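Type-2Ba cytolytic delta-endotoxin (Bacillus thuringiensis serovar israelensis, PDB 2RCI) is a cytolytic toxin that probably kills the larvae of dipteran insects by perforating the membranes of their midgut epithelial cells. Local coordinates at residues A[52-57]-A[189-194]. Residues are numbered along the deposited sequence; the frame is centred on the assembly and turned at random.
Sequences NGLPNA and VVQALD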
ATOM      1  N   ASN A  52     -10.432  14.892  -2.487  1.00 23.93           N
ATOM      2  CA  ASN A  52     -11.290  15.966  -2.992  1.00 23.67           C
ATOM      3  C   ASN A  52     -11.080  17.296  -2.287  1.00 24.53           C
ATOM      4  O   ASN A  52     -11.285  18.370  -2.891  1.00 25.49           O
ATOM      5  CB  ASN A  52     -12.788  15.596  -2.847  1.00 23.36           C
ATOM      6  CG  ASN A  52     -13.697  16.492  -3.699  1.00 22.35           C
ATOM      7  OD1 ASN A  52     -13.435  16.688  -4.881  1.00 25.39           O
ATOM      8  ND2 ASN A  52     -14.780  17.017  -3.095  1.00 21.87           N
ATOM      9  N   GLY A  53     -10.716  17.246  -1.010  1.00 23.36           N
ATOM     10  CA  GLY A  53     -10.542  18.482  -0.241  1.00 23.08           C
ATOM     11  C   GLY A  53      -9.179  19.123  -0.401  1.00 22.97           C
ATOM     12  O   GLY A  53      -8.957  20.250   0.083  1.00 22.84           O
ATOM     13  N   LEU A  54      -8.250  18.433  -1.062  1.00 22.09           N
ATOM     14  CA  LEU A  54      -6.880  18.949  -1.122  1.00 22.51           C
ATOM     15  C   LEU A  54      -6.733  20.060  -2.152  1.00 22.26           C
ATOM     16  O   LEU A  54      -7.243  19.925  -3.267  1.00 20.99           O
ATOM     17  CB  LEU A  54      -5.883  17.832  -1.424  1.00 22.06           C
ATOM     18  CG  LEU A  54      -5.631  16.778  -0.345  1.00 22.32           C
ATOM     19  CD1 LEU A  54      -4.829  15.656  -1.020  1.00 23.44           C
ATOM     20  CD2 LEU A  54      -4.855  17.341   0.868  1.00 23.50           C
ATOM     21  N   PRO A  55      -6.021  21.154  -1.791  1.00 22.14           N
ATOM     22  CA  PRO A  55      -5.804  22.222  -2.768  1.00 22.09           C
ATOM     23  C   PRO A  55      -4.822  21.826  -3.868  1.00 22.13           C
ATOM     24  O   PRO A  55      -3.911  21.007  -3.625  1.00 21.70           O
ATOM     25  CB  PRO A  55      -5.202  23.357  -1.922  1.00 22.76           C
ATOM     26  CG  PRO A  55      -4.548  22.686  -0.779  1.00 23.54           C
ATOM     27  CD  PRO A  55      -5.399  21.461  -0.485  1.00 22.08           C
ATOM     28  N   ASN A  56      -4.992  22.398  -5.060  1.00 21.29           N
ATOM     29  CA  ASN A  56      -4.021  22.207  -6.146  1.00 21.78           C
ATOM     30  C   ASN A  56      -3.720  20.718  -6.402  1.00 21.17           C
ATOM     31  O   ASN A  56      -2.570  20.342  -6.592  1.00 20.16           O
ATOM     32  CB  ASN A  56      -2.715  22.933  -5.800  1.00 21.66           C
ATOM     33  CG  ASN A  56      -2.933  24.406  -5.458  1.00 23.94           C
ATOM     34  OD1 ASN A  56      -2.687  24.837  -4.332  1.00 27.66           O
ATOM     35  ND2 ASN A  56      -3.414  25.170  -6.431  1.00 22.65           N
ATOM     36  N   ALA A  57      -4.755  19.886  -6.362  1.00 20.58           N
ATOM     37  CA  ALA A  57      -4.554  18.448  -6.368  1.00 21.15           C
ATOM     38  C   ALA A  57      -5.487  17.752  -7.351  1.00 21.61           C
ATOM     39  O   ALA A  57      -6.548  18.289  -7.691  1.00 22.67           O
ATOM     40  CB  ALA A  57      -4.714  17.886  -4.950  1.00 19.98           C
ATOM     41  N   VAL A 189      -2.970  10.516  -5.610  1.00 16.49           N
ATOM     42  CA  VAL A 189      -3.284  11.939  -5.709  1.00 18.28           C
ATOM     43  C   VAL A 189      -1.990  12.732  -5.937  1.00 18.10           C
ATOM     44  O   VAL A 189      -0.970  12.507  -5.256  1.00 18.97           O
ATOM     45  CB  VAL A 189      -4.082  12.440  -4.456  1.00 18.63           C
ATOM     46  CG1 VAL A 189      -3.253  12.278  -3.189  1.00 20.22           C
ATOM     47  CG2 VAL A 189      -4.487  13.940  -4.624  1.00 20.37           C
ATOM     48  N   VAL A 190      -2.010  13.626  -6.920  1.00 17.89           N
ATOM     49  CA  VAL A 190      -0.878  14.512  -7.126  1.00 18.70           C
ATOM     50  C   VAL A 190      -1.262  15.915  -6.647  1.00 18.69           C
ATOM     51  O   VAL A 190      -2.399  16.362  -6.858  1.00 19.15           O
ATOM     52  CB  VAL A 190      -0.387  14.518  -8.590  1.00 19.44           C
ATOM     53  CG1 VAL A 190       0.077  13.114  -8.998  1.00 20.22           C
ATOM     54  CG2 VAL A 190      -1.496  15.027  -9.569  1.00 21.14           C
ATOM     55  N   GLN A 191      -0.334  16.573  -5.960  1.00 17.65           N
ATOM     56  CA  GLN A 191      -0.523  17.955  -5.522  1.00 18.07           C
ATOM     57  C   GLN A 191       0.677  18.769  -5.993  1.00 19.01           C
ATOM     58  O   GLN A 191       1.834  18.270  -5.956  1.00 17.85           O
ATOM     59  CB  GLN A 191      -0.644  18.047  -3.992  1.00 18.20           C
ATOM     60  CG  GLN A 191      -0.867  19.484  -3.437  1.00 17.84           C
ATOM     61  CD  GLN A 191      -1.060  19.483  -1.924  1.00 19.78           C
ATOM     62  OE1 GLN A 191      -0.139  19.159  -1.171  1.00 19.05           O
ATOM     63  NE2 GLN A 191      -2.259  19.852  -1.472  1.00 19.70           N
ATOM     64  N   ALA A 192       0.412  19.988  -6.474  1.00 19.54           N
ATOM     65  CA  ALA A 192       1.501  20.916  -6.807  1.00 20.51           C
ATOM     66  C   ALA A 192       2.484  20.999  -5.633  1.00 21.09           C
ATOM     67  O   ALA A 192       2.091  21.041  -4.467  1.00 20.43           O
ATOM     68  CB  ALA A 192       0.969  22.327  -7.171  1.00 21.37           C
ATOM     69  N   LEU A 193       3.767  20.987  -5.958  1.00 22.52           N
ATOM     70  CA  LEU A 193       4.811  21.135  -4.972  1.00 25.76           C
ATOM     71  C   LEU A 193       4.688  22.492  -4.293  1.00 27.94           C
ATOM     72  O   LEU A 193       4.528  23.477  -4.931  1.00 28.46           O
ATOM     73  CB  LEU A 193       6.194  20.949  -5.578  1.00 25.15           C
ATOM     74  CG  LEU A 193       6.649  19.578  -6.018  1.00 27.86           C
ATOM     75  CD1 LEU A 193       7.955  19.592  -6.777  1.00 25.69           C
ATOM     76  CD2 LEU A 193       6.676  18.571  -4.920  1.00 22.20           C
ATOM     77  N   ASP A 194       4.613  22.465  -2.990  1.00 20.00           N
ATOM     78  CA  ASP A 194       5.462  23.174  -2.067  1.00 20.00           C
ATOM     79  C   ASP A 194       6.389  24.210  -2.594  1.00 20.00           C
ATOM     80  O   ASP A 194       7.403  23.874  -3.018  1.00 35.71           O
ATOM     81  CB  ASP A 194       4.789  23.643  -0.808  1.00 20.00           C
ATOM     82  CG  ASP A 194       4.078  22.585  -0.078  1.00 20.00           C
ATOM     83  OD1 ASP A 194       2.971  22.329  -0.455  1.00 20.00           O
ATOM     84  OD2 ASP A 194       4.538  22.085   0.922  1.00 20.00           O
TER
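Leu54, in the loop that follows helix 44-53, and Val189 of strand 177-192 meet methyl to methyl where the chain drops from a helix layer of the Cyt toxin alpha/beta fold and strand 57-64 starts to pair antiparallel with strand 177-192. Leu54 CD1 lies 4.0 Å from Val189 CG2, the two side chains crossing at about a right angle; Leu27 of helix 21-31 also touches Leu54, so a branched apolar residue suits the place. Pro55 follows, its ring CD 3.7 Å from Gln191 NE2; the ring restricts phi to values that fit this extended loop position, and its carbonyl O takes a hydrogen bond from that NE2 (2.9 Å), which arrives in the carbonyl plane on a lone pair. With CG anti to the backbone N (chi1 -179°) and an extended chain beyond it, the long Gln191 side chain reaches the Pro55 carbonyl; its OE1 is meanwhile held by Gln23 and Arg26, so both ends of the amide are engaged. Asn56 turns the chain with positive phi (52°), a conformation asparagine tolerates well, and its O accepts Ala192 N at 3.0 Å. Ala57 then forms a non-hydrogen-bonded pair with Gln191, its small methyl CB resting 4.0 Å from Val189 CG2. The backbones close in here too, Ala57 CA making a CA-H...O contact of 3.0 Å with Val190 O.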